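Local coordinates for V-type ATP synthase alpha chain (Nanoarchaeum equitans Kin4-M, PDB 5BN3), which belongs to the alpha/beta family of rotary ATPase subunits and carries a P-loop nucleotide-binding domain, here holding ADP, at residues V231-W239 with A493-S501; S242-E252 with Y313-R324. All coordinates share one frame; numbering follows the deposited sequence.

Contact 1. Residues V231-W239 with A493-S501. With ADP (adenosine-5'-diphosphate), chain C.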
loop_
_atom_site.group_PDB
_atom_site.type_symbol
_atom_site.label_atom_id
_atom_site.label_comp_id
_atom_site.label_asym_id
_atom_site.label_seq_id
_atom_site.Cartn_x
_atom_site.Cartn_y
_atom_site.Cartn_z
ATOM N N VAL A 231 -25.094 -0.282 20.334
ATOM C CA VAL A 231 -26.464 -0.713 20.582
ATOM C C VAL A 231 -26.513 -2.212 20.863
ATOM O O VAL A 231 -27.208 -2.656 21.781
ATOM C CB VAL A 231 -27.392 -0.357 19.399
ATOM C CG1 VAL A 231 -28.744 -1.026 19.560
ATOM C CG2 VAL A 231 -27.560 1.148 19.299
ATOM N N LEU A 232 -25.760 -2.987 20.090
ATOM C CA LEU A 232 -25.733 -4.436 20.272
ATOM C C LEU A 232 -25.215 -4.813 21.653
ATOM O O LEU A 232 -25.791 -5.665 22.321
ATOM C CB LEU A 232 -24.885 -5.113 19.192
ATOM C CG LEU A 232 -24.897 -6.643 19.265
ATOM C CD1 LEU A 232 -26.314 -7.154 19.103
ATOM C CD2 LEU A 232 -23.992 -7.265 18.217
ATOM N N ASN A 233 -24.133 -4.173 22.081
ATOM C CA ASN A 233 -23.582 -4.434 23.408
ATOM C C ASN A 233 -24.521 -3.988 24.528
ATOM O O ASN A 233 -24.626 -4.657 25.558
ATOM C CB ASN A 233 -22.205 -3.782 23.564
ATOM C CG ASN A 233 -21.074 -4.700 23.134
ATOM O OD1 ASN A 233 -20.562 -5.488 23.932
ATOM N ND2 ASN A 233 -20.677 -4.602 21.870
ATOM N N GLN A 234 -25.200 -2.860 24.321
ATOM C CA GLN A 234 -26.174 -2.365 25.291
ATOM C C GLN A 234 -27.385 -3.287 25.389
ATOM O O GLN A 234 -27.938 -3.478 26.470
ATOM C CB GLN A 234 -26.617 -0.938 24.941
ATOM C CG GLN A 234 -25.577 0.135 25.248
ATOM C CD GLN A 234 -26.026 1.528 24.842
ATOM O OE1 GLN A 234 -27.014 1.692 24.123
ATOM N NE2 GLN A 234 -25.299 2.540 25.301
ATOM N N GLN A 235 -27.798 -3.846 24.254
ATOM C CA GLN A 235 -28.883 -4.826 24.230
ATOM C C GLN A 235 -28.514 -6.068 25.024
ATOM O O GLN A 235 -29.334 -6.612 25.760
ATOM C CB GLN A 235 -29.224 -5.221 22.791
ATOM C CG GLN A 235 -30.021 -4.176 22.036
ATOM C CD GLN A 235 -31.326 -3.831 22.723
ATOM O OE1 GLN A 235 -31.445 -2.786 23.363
ATOM N NE2 GLN A 235 -32.315 -4.706 22.590
ATOM N N ILE A 236 -27.277 -6.522 24.858
ATOM C CA ILE A 236 -26.775 -7.643 25.640
ATOM C C ILE A 236 -26.746 -7.263 27.120
ATOM O O ILE A 236 -27.214 -8.017 27.963
ATOM C CB ILE A 236 -25.370 -8.076 25.170
ATOM C CG1 ILE A 236 -25.429 -8.580 23.724
ATOM C CG2 ILE A 236 -24.810 -9.153 26.080
ATOM C CD1 ILE A 236 -24.073 -8.908 23.131
ATOM N N ALA A 237 -26.217 -6.083 27.430
ATOM C CA ALA A 237 -26.175 -5.607 28.811
ATOM C C ALA A 237 -27.572 -5.523 29.434
ATOM O O ALA A 237 -27.734 -5.726 30.637
ATOM C CB ALA A 237 -25.478 -4.263 28.880
ATOM N N LYS A 238 -28.577 -5.229 28.609
ATOM C CA LYS A 238 -29.965 -5.140 29.067
ATOM C C LYS A 238 -30.579 -6.491 29.399
ATOM O O LYS A 238 -31.059 -6.708 30.510
ATOM C CB LYS A 238 -30.843 -4.488 27.993
ATOM C CG LYS A 238 -30.851 -2.972 27.963
ATOM C CD LYS A 238 -31.910 -2.488 26.977
ATOM C CE LYS A 238 -31.603 -1.100 26.447
ATOM N NZ LYS A 238 -32.539 -0.722 25.351
ATOM N N TRP A 239 -30.580 -7.393 28.421
ATOM C CA TRP A 239 -31.404 -8.600 28.507
ATOM C C TRP A 239 -30.658 -9.913 28.735
ATOM O O TRP A 239 -31.287 -10.968 28.800
ATOM C CB TRP A 239 -32.265 -8.741 27.246
ATOM C CG TRP A 239 -33.037 -7.507 26.861
ATOM C CD1 TRP A 239 -33.055 -6.902 25.634
ATOM C CD2 TRP A 239 -33.908 -6.735 27.700
ATOM N NE1 TRP A 239 -33.880 -5.805 25.660
ATOM C CE2 TRP A 239 -34.415 -5.679 26.915
ATOM C CE3 TRP A 239 -34.307 -6.835 29.036
ATOM C CZ2 TRP A 239 -35.302 -4.728 27.427
ATOM C CZ3 TRP A 239 -35.182 -5.893 29.540
ATOM C CH2 TRP A 239 -35.671 -4.855 28.739
ATOM N N ALA A 493 -34.165 -2.692 18.546
ATOM C CA ALA A 493 -33.735 -2.481 19.925
ATOM C C ALA A 493 -34.582 -1.437 20.643
ATOM O O ALA A 493 -34.577 -1.366 21.874
ATOM C CB ALA A 493 -32.283 -2.070 19.952
ATOM N N PHE A 494 -35.294 -0.622 19.874
ATOM C CA PHE A 494 -36.051 0.484 20.447
ATOM C C PHE A 494 -37.555 0.354 20.216
ATOM O O PHE A 494 -38.284 1.347 20.216
ATOM C CB PHE A 494 -35.511 1.817 19.925
ATOM C CG PHE A 494 -34.020 1.941 20.050
ATOM C CD1 PHE A 494 -33.421 1.987 21.301
ATOM C CD2 PHE A 494 -33.214 1.992 18.923
ATOM C CE1 PHE A 494 -32.047 2.088 21.426
ATOM C CE2 PHE A 494 -31.837 2.096 19.040
ATOM C CZ PHE A 494 -31.254 2.144 20.295
ATOM N N ASP A 495 -38.008 -0.880 20.023
ATOM C CA ASP A 495 -39.432 -1.185 20.053
ATOM C C ASP A 495 -39.724 -1.932 21.347
ATOM O O ASP A 495 -38.982 -2.841 21.720
ATOM C CB ASP A 495 -39.844 -2.033 18.849
ATOM C CG ASP A 495 -41.328 -2.348 18.840
ATOM O OD1 ASP A 495 -42.112 -1.519 18.329
ATOM O OD2 ASP A 495 -41.717 -3.423 19.345
ATOM N N GLU A 496 -40.797 -1.542 22.029
ATOM C CA GLU A 496 -41.126 -2.085 23.345
ATOM C C GLU A 496 -41.339 -3.600 23.330
ATOM O O GLU A 496 -41.055 -4.286 24.313
ATOM C CB GLU A 496 -42.370 -1.383 23.898
ATOM C CG GLU A 496 -42.622 -1.610 25.380
ATOM C CD GLU A 496 -43.836 -0.852 25.887
ATOM O OE1 GLU A 496 -44.680 -0.450 25.056
ATOM O OE2 GLU A 496 -43.943 -0.654 27.116
ATOM N N ASN A 497 -41.833 -4.118 22.211
ATOM C CA ASN A 497 -42.129 -5.543 22.100
ATOM C C ASN A 497 -40.987 -6.378 21.518
ATOM O O ASN A 497 -40.832 -7.545 21.868
ATOM C CB ASN A 497 -43.404 -5.760 21.277
ATOM C CG ASN A 497 -44.656 -5.306 22.004
ATOM O OD1 ASN A 497 -44.745 -5.396 23.229
ATOM N ND2 ASN A 497 -45.634 -4.817 21.250
ATOM N N ASP A 498 -40.191 -5.786 20.632
ATOM C CA ASP A 498 -39.160 -6.546 19.924
ATOM C C ASP A 498 -37.775 -6.471 20.571
ATOM O O ASP A 498 -36.920 -7.315 20.301
ATOM C CB ASP A 498 -39.086 -6.105 18.459
ATOM C CG ASP A 498 -38.396 -7.126 17.574
ATOM O OD1 ASP A 498 -38.360 -8.319 17.942
ATOM O OD2 ASP A 498 -37.898 -6.739 16.497
ATOM N N SER A 499 -37.562 -5.473 21.425
ATOM C CA SER A 499 -36.261 -5.264 22.069
ATOM C C SER A 499 -35.722 -6.523 22.747
ATOM O O SER A 499 -34.569 -6.906 22.538
ATOM C CB SER A 499 -36.346 -4.118 23.078
ATOM O OG SER A 499 -35.097 -3.912 23.711
ATOM N N TYR A 500 -36.568 -7.169 23.544
ATOM C CA TYR A 500 -36.215 -8.430 24.183
ATOM C C TYR A 500 -36.918 -9.598 23.501
ATOM O O TYR A 500 -38.118 -9.536 23.220
ATOM C CB TYR A 500 -36.577 -8.392 25.669
ATOM C CG TYR A 500 -36.407 -9.714 26.389
ATOM C CD1 TYR A 500 -35.198 -10.393 26.360
ATOM C CD2 TYR A 500 -37.451 -10.269 27.115
ATOM C CE1 TYR A 500 -35.034 -11.595 27.023
ATOM C CE2 TYR A 500 -37.298 -11.472 27.783
ATOM C CZ TYR A 500 -36.087 -12.128 27.732
ATOM O OH TYR A 500 -35.923 -13.322 28.390
ATOM N N SER A 501 -36.167 -10.659 23.230
ATOM C CA SER A 501 -36.731 -11.855 22.613
ATOM C C SER A 501 -36.430 -13.085 23.459
ATOM O O SER A 501 -35.342 -13.658 23.369
ATOM C CB SER A 501 -36.188 -12.043 21.194
ATOM O OG SER A 501 -36.870 -13.090 20.524
HETATM P PB ADP C . -21.525 1.985 16.322
HETATM O O1B ADP C . -21.139 0.724 15.595
HETATM O O2B ADP C . -21.434 1.898 17.821
HETATM O O3B ADP C . -20.919 3.230 15.727
HETATM P PA ADP C . -24.281 2.362 17.066
HETATM O O1A ADP C . -24.380 1.208 18.020
HETATM O O2A ADP C . -24.142 3.764 17.600
HETATM O O3A ADP C . -23.105 2.081 15.996
HETATM O "O5'" ADP C . -25.573 2.313 16.108
HETATM C "C5'" ADP C . -25.649 3.174 14.972
HETATM C "C4'" ADP C . -27.107 3.465 14.633
HETATM O "O4'" ADP C . -27.790 2.251 14.293
HETATM C "C3'" ADP C . -27.805 4.077 15.834
HETATM O "O3'" ADP C . -28.429 5.304 15.444
HETATM C "C2'" ADP C . -28.841 3.054 16.248
HETATM O "O2'" ADP C . -30.087 3.673 16.567
HETATM C "C1'" ADP C . -28.992 2.128 15.054
HETATM N N9 ADP C . -29.166 0.732 15.524
HETATM C C8 ADP C . -28.182 -0.153 15.768
HETATM N N7 ADP C . -28.688 -1.339 16.189
HETATM C C5 ADP C . -30.029 -1.224 16.213
HETATM C C6 ADP C . -31.170 -2.103 16.558
HETATM N N6 ADP C . -30.973 -3.382 16.970
HETATM N N1 ADP C . -32.412 -1.580 16.441
HETATM C C2 ADP C . -32.619 -0.313 16.031
HETATM N N3 ADP C . -31.632 0.538 15.704
HETATM C C4 ADP C . -30.338 0.145 15.772
HETATM O O HOH W 1 -32.301 -6.929 21.048
#
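The indole of W239 lies against Y500, whose CB stands over the face of the five-membered ring, 3.6 Å from its centroid and almost on the ring normal. That is a CH-pi contact; on the opposite face sits CB of K238. The Y500 ring lies oblique to the indole, planes 42° apart, and its CD1 touches W239 CB. At the edge of the indole, in the ring plane, NE1 donates to S499 OG at 3.0 Å.

The same hydroxyl takes a second N-H, from Q235 NE2, in the amide plane and nearly straight at 171°. It donates in turn to A493 O, which it meets from above the carbonyl plane, so three bonds fix its rotation. Q235 reaches it by bending at chi2 (-58°), which lays its amide carbon CD against A493 CB at 3.4 Å. Its OE1 accepts from K238 NZ, and a water accepting from NE2 and donating to S499 O adds a further link.

Helix 229-239 is the one that follows the P-loop, and residues 493-501 belong to the loop between helices 472-489 and 503-523 of the C-terminal part, so the contact ties the nucleotide-binding domain to that helical region beside the ligand. V231 N, near the start of the helix, donates to ADP O1A (2.8 Å), while A493 N donates to N1 of the adenine at 3.0 Å. Between these bonds V231 CG1 touches the base at N7 and meets A493 CB at 3.7 Å. F494 sets its ring beside the nucleotide, CE2 reaching ADP O2' at 3.4 Å, and V231 CG2 comes to the edge of that ring.

Contact 2. Residues S242-E252 with Y313-R324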
loop_
_atom_site.group_PDB
_atom_site.type_symbol
_atom_site.label_atom_id
_atom_site.label_comp_id
_atom_site.label_asym_id
_atom_site.label_seq_id
_atom_site.Cartn_x
_atom_site.Cartn_y
_atom_site.Cartn_z
ATOM N N SER A 242 -27.895 -13.272 33.087
ATOM C CA SER A 242 -26.666 -13.090 33.855
ATOM C C SER A 242 -26.961 -12.520 35.239
ATOM O O SER A 242 -27.929 -11.777 35.415
ATOM C CB SER A 242 -25.716 -12.153 33.098
ATOM O OG SER A 242 -24.460 -12.052 33.747
ATOM N N ASP A 243 -26.126 -12.868 36.215
ATOM C CA ASP A 243 -26.266 -12.326 37.565
ATOM C C ASP A 243 -25.748 -10.894 37.624
ATOM O O ASP A 243 -26.365 -10.019 38.233
ATOM C CB ASP A 243 -25.496 -13.187 38.571
ATOM C CG ASP A 243 -26.045 -14.594 38.680
ATOM O OD1 ASP A 243 -27.283 -14.748 38.755
ATOM O OD2 ASP A 243 -25.237 -15.548 38.686
ATOM N N ILE A 244 -24.608 -10.667 36.978
ATOM C CA ILE A 244 -23.946 -9.368 37.001
ATOM C C ILE A 244 -23.571 -8.932 35.584
ATOM O O ILE A 244 -23.114 -9.746 34.779
ATOM C CB ILE A 244 -22.672 -9.413 37.880
ATOM C CG1 ILE A 244 -23.036 -9.718 39.334
ATOM C CG2 ILE A 244 -21.910 -8.098 37.804
ATOM C CD1 ILE A 244 -23.871 -8.636 39.986
ATOM N N VAL A 245 -23.783 -7.653 35.281
ATOM C CA VAL A 245 -23.373 -7.079 34.004
ATOM C C VAL A 245 -22.400 -5.929 34.241
ATOM O O VAL A 245 -22.686 -5.011 35.013
ATOM C CB VAL A 245 -24.583 -6.559 33.204
ATOM C CG1 VAL A 245 -24.124 -5.827 31.952
ATOM C CG2 VAL A 245 -25.502 -7.701 32.833
ATOM N N ILE A 246 -21.245 -5.985 33.588
ATOM C CA ILE A 246 -20.281 -4.895 33.660
ATOM C C ILE A 246 -20.085 -4.281 32.281
ATOM O O ILE A 246 -19.604 -4.945 31.361
ATOM C CB ILE A 246 -18.933 -5.383 34.203
ATOM C CG1 ILE A 246 -19.121 -5.917 35.623
ATOM C CG2 ILE A 246 -17.907 -4.259 34.191
ATOM C CD1 ILE A 246 -17.991 -6.775 36.094
ATOM N N TYR A 247 -20.470 -3.016 32.134
ATOM C CA TYR A 247 -20.300 -2.321 30.864
ATOM C C TYR A 247 -19.106 -1.378 30.936
ATOM O O TYR A 247 -19.104 -0.424 31.718
ATOM C CB TYR A 247 -21.565 -1.540 30.489
ATOM C CG TYR A 247 -21.616 -1.161 29.027
ATOM C CD1 TYR A 247 -20.982 -0.020 28.563
ATOM C CD2 TYR A 247 -22.298 -1.949 28.113
ATOM C CE1 TYR A 247 -21.023 0.325 27.226
ATOM C CE2 TYR A 247 -22.347 -1.611 26.776
ATOM C CZ TYR A 247 -21.708 -0.474 26.339
ATOM O OH TYR A 247 -21.754 -0.136 25.006
ATOM N N ILE A 248 -18.091 -1.649 30.123
ATOM C CA ILE A 248 -16.919 -0.788 30.066
ATOM C C ILE A 248 -16.974 0.128 28.849
ATOM O O ILE A 248 -16.836 -0.325 27.709
ATOM C CB ILE A 248 -15.611 -1.604 30.013
ATOM C CG1 ILE A 248 -15.620 -2.703 31.080
ATOM C CG2 ILE A 248 -14.409 -0.692 30.196
ATOM C CD1 ILE A 248 -14.361 -3.554 31.089
ATOM N N GLY A 249 -17.183 1.416 29.095
ATOM C CA GLY A 249 -17.083 2.410 28.044
ATOM C C GLY A 249 -15.636 2.832 27.897
ATOM O O GLY A 249 -15.173 3.741 28.590
ATOM N N CYS A 250 -14.922 2.163 26.999
ATOM C CA CYS A 250 -13.501 2.412 26.804
ATOM C C CYS A 250 -13.272 3.349 25.622
ATOM O O CYS A 250 -13.286 2.917 24.470
ATOM C CB CYS A 250 -12.763 1.088 26.591
ATOM S SG CYS A 250 -10.972 1.229 26.381
ATOM N N GLY A 251 -13.074 4.632 25.917
ATOM C CA GLY A 251 -12.742 5.618 24.905
ATOM C C GLY A 251 -13.858 5.962 23.935
ATOM O O GLY A 251 -13.585 6.344 22.797
ATOM N N GLU A 252 -15.109 5.840 24.379
ATOM C CA GLU A 252 -16.257 6.170 23.529
ATOM C C GLU A 252 -17.009 7.415 24.002
ATOM O O GLU A 252 -16.468 8.212 24.769
ATOM C CB GLU A 252 -17.210 4.976 23.414
ATOM C CG GLU A 252 -16.622 3.789 22.668
ATOM C CD GLU A 252 -16.316 4.101 21.214
ATOM O OE1 GLU A 252 -17.138 4.777 20.560
ATOM O OE2 GLU A 252 -15.251 3.671 20.720
ATOM N N TYR A 313 -21.030 -16.588 40.853
ATOM C CA TYR A 313 -22.033 -15.962 40.002
ATOM C C TYR A 313 -21.614 -15.984 38.533
ATOM O O TYR A 313 -20.442 -16.188 38.210
ATOM C CB TYR A 313 -22.291 -14.519 40.449
ATOM C CG TYR A 313 -23.108 -14.391 41.717
ATOM C CD1 TYR A 313 -24.417 -14.849 41.770
ATOM C CD2 TYR A 313 -22.582 -13.785 42.848
ATOM C CE1 TYR A 313 -25.174 -14.724 42.922
ATOM C CE2 TYR A 313 -23.331 -13.655 44.006
ATOM C CZ TYR A 313 -24.626 -14.127 44.035
ATOM O OH TYR A 313 -25.381 -14.002 45.178
ATOM N N SER A 314 -22.584 -15.781 37.647
ATOM C CA SER A 314 -22.300 -15.636 36.225
ATOM C C SER A 314 -22.230 -14.149 35.899
ATOM O O SER A 314 -23.102 -13.372 36.297
ATOM C CB SER A 314 -23.372 -16.322 35.378
ATOM O OG SER A 314 -24.628 -15.689 35.526
ATOM N N VAL A 315 -21.172 -13.757 35.194
ATOM C CA VAL A 315 -20.904 -12.355 34.907
ATOM C C VAL A 315 -20.666 -12.178 33.411
ATOM O O VAL A 315 -20.106 -13.062 32.755
ATOM C CB VAL A 315 -19.648 -11.871 35.669
ATOM C CG1 VAL A 315 -19.443 -10.372 35.492
ATOM C CG2 VAL A 315 -19.755 -12.209 37.141
ATOM N N VAL A 316 -21.110 -11.048 32.869
ATOM C CA VAL A 316 -20.738 -10.667 31.512
ATOM C C VAL A 316 -20.066 -9.298 31.509
ATOM O O VAL A 316 -20.537 -8.363 32.157
ATOM C CB VAL A 316 -21.941 -10.696 30.532
ATOM C CG1 VAL A 316 -23.081 -9.848 31.051
ATOM C CG2 VAL A 316 -21.519 -10.229 29.145
ATOM N N VAL A 317 -18.942 -9.199 30.807
ATOM C CA VAL A 317 -18.277 -7.920 30.606
ATOM C C VAL A 317 -18.409 -7.498 29.151
ATOM O O VAL A 317 -18.039 -8.251 28.247
ATOM C CB VAL A 317 -16.780 -7.992 30.970
ATOM C CG1 VAL A 317 -16.056 -6.759 30.468
ATOM C CG2 VAL A 317 -16.604 -8.115 32.467
ATOM N N ASN A 318 -18.960 -6.308 28.929
ATOM C CA ASN A 318 -18.998 -5.713 27.597
ATOM C C ASN A 318 -17.950 -4.608 27.510
ATOM O O ASN A 318 -17.960 -3.676 28.315
ATOM C CB ASN A 318 -20.385 -5.135 27.287
ATOM C CG ASN A 318 -21.495 -6.166 27.408
ATOM O OD1 ASN A 318 -22.109 -6.313 28.465
ATOM N ND2 ASN A 318 -21.765 -6.875 26.318
ATOM N N ALA A 319 -17.046 -4.708 26.541
ATOM C CA ALA A 319 -15.999 -3.700 26.373
ATOM C C ALA A 319 -16.142 -2.961 25.044
ATOM O O ALA A 319 -15.967 -3.550 23.977
ATOM C CB ALA A 319 -14.624 -4.338 26.482
ATOM N N ASP A 320 -16.440 -1.667 25.125
ATOM C CA ASP A 320 -16.726 -0.838 23.958
ATOM C C ASP A 320 -15.937 0.467 24.073
ATOM O O ASP A 320 -16.329 1.354 24.826
ATOM C CB ASP A 320 -18.235 -0.544 23.922
ATOM C CG ASP A 320 -18.651 0.315 22.740
ATOM O OD1 ASP A 320 -17.926 0.347 21.723
ATOM O OD2 ASP A 320 -19.725 0.954 22.820
ATOM N N SER A 321 -14.829 0.601 23.345
ATOM C CA SER A 321 -14.348 -0.387 22.384
ATOM C C SER A 321 -12.877 -0.723 22.635
ATOM O O SER A 321 -12.106 0.133 23.074
ATOM C CB SER A 321 -14.522 0.160 20.964
ATOM O OG SER A 321 -13.573 -0.402 20.077
ATOM N N THR A 322 -12.485 -1.962 22.341
ATOM C CA THR A 322 -11.111 -2.412 22.585
ATOM C C THR A 322 -10.070 -1.736 21.694
ATOM O O THR A 322 -8.889 -1.695 22.032
ATOM C CB THR A 322 -10.975 -3.943 22.455
ATOM O OG1 THR A 322 -11.311 -4.347 21.122
ATOM C CG2 THR A 322 -11.891 -4.638 23.445
ATOM N N SER A 323 -10.508 -1.213 20.556
ATOM C CA SER A 323 -9.618 -0.473 19.669
ATOM C C SER A 323 -9.050 0.791 20.324
ATOM O O SER A 323 -7.943 1.220 20.001
ATOM C CB SER A 323 -10.342 -0.107 18.372
ATOM O OG SER A 323 -10.803 -1.270 17.713
ATOM N N ARG A 324 -9.808 1.382 21.244
ATOM C CA ARG A 324 -9.375 2.604 21.921
ATOM C C ARG A 324 -8.261 2.294 22.916
ATOM O O ARG A 324 -7.364 3.108 23.136
ATOM C CB ARG A 324 -10.554 3.273 22.633
ATOM C CG ARG A 324 -11.780 3.481 21.751
ATOM C CD ARG A 324 -11.425 4.188 20.458
ATOM N NE ARG A 324 -12.564 4.230 19.546
ATOM C CZ ARG A 324 -12.464 4.208 18.222
ATOM N NH1 ARG A 324 -11.273 4.142 17.644
ATOM N NH2 ARG A 324 -13.559 4.247 17.476
HETATM O O HOH W 2 -18.703 1.889 19.416
#
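D320 sends its carboxylate along the same direction as the Y247 side chain, with CG anti to the backbone N, and takes a weak hydrogen bond from Y247 OH on OD2 (3.2 Å); the ring and carboxylate planes are almost perpendicular, 86° apart. T230 OG1 is bonded to the same oxygen. OD1 accepts from a water and lies 4.4 Å from E252 OE2. E252 is also held by R324, whose NE meets OE2 at 3.0 Å in a salt bridge, near the guanidinium plane and on the syn side of the carboxylate. Y256 of the NEQ263 chain packs on E252 and makes a cation-pi contact with R324.

N318 crosses Y247 at about a right angle, its CB 3.8 Å from Y247 CD2. Its ND2 is turned to N233, while OD1 is buried without a polar partner.

Strands 244-250 and 314-320 run side by side as parallel neighbours in the central sheet of the P-loop fold, their axes 12° apart. The ladder runs from S314 O, bonded by I244 N, to C250 O, which accepts from S321 N at 3.0 Å just where a cis peptide joins D320 to S321. On the I244, I246 and I248 face, I248 CD1 packs on V317 CG1 at 3.7 Å.

D243 closes the other end. Its OD2 takes S314 N at 2.9 Å, nearly straight at 175°, and lies at the edge of the Y313 ring, 3.3 Å from CD1. S314 OG accepts from D243 N and returns a weak bond to OD2.

Overall arrangement
Helix 229-239 and strand 244-250 are consecutive in the chain. Both segments of contact 2 fall between those of contact 1, nested inside the loop that contact 1 closes, and the two centres lie about 16 Å apart. The helix lies between them, one flank toward 493-501 and another against the sheet. They touch where N233 OD1 meets N318 ND2 at 3.0 Å, probably a hydrogen bond, and where Q234 CG packs on Y247 OH at 3.8 Å. Contact 1 grips ADP directly. Contact 2 reaches the P-loop through D320, which touches its residues. Separately, the E252 side chain is about 4 Å from a bound magnesium ion, and the side chain of V231 is about 7 Å from a bound magnesium ion.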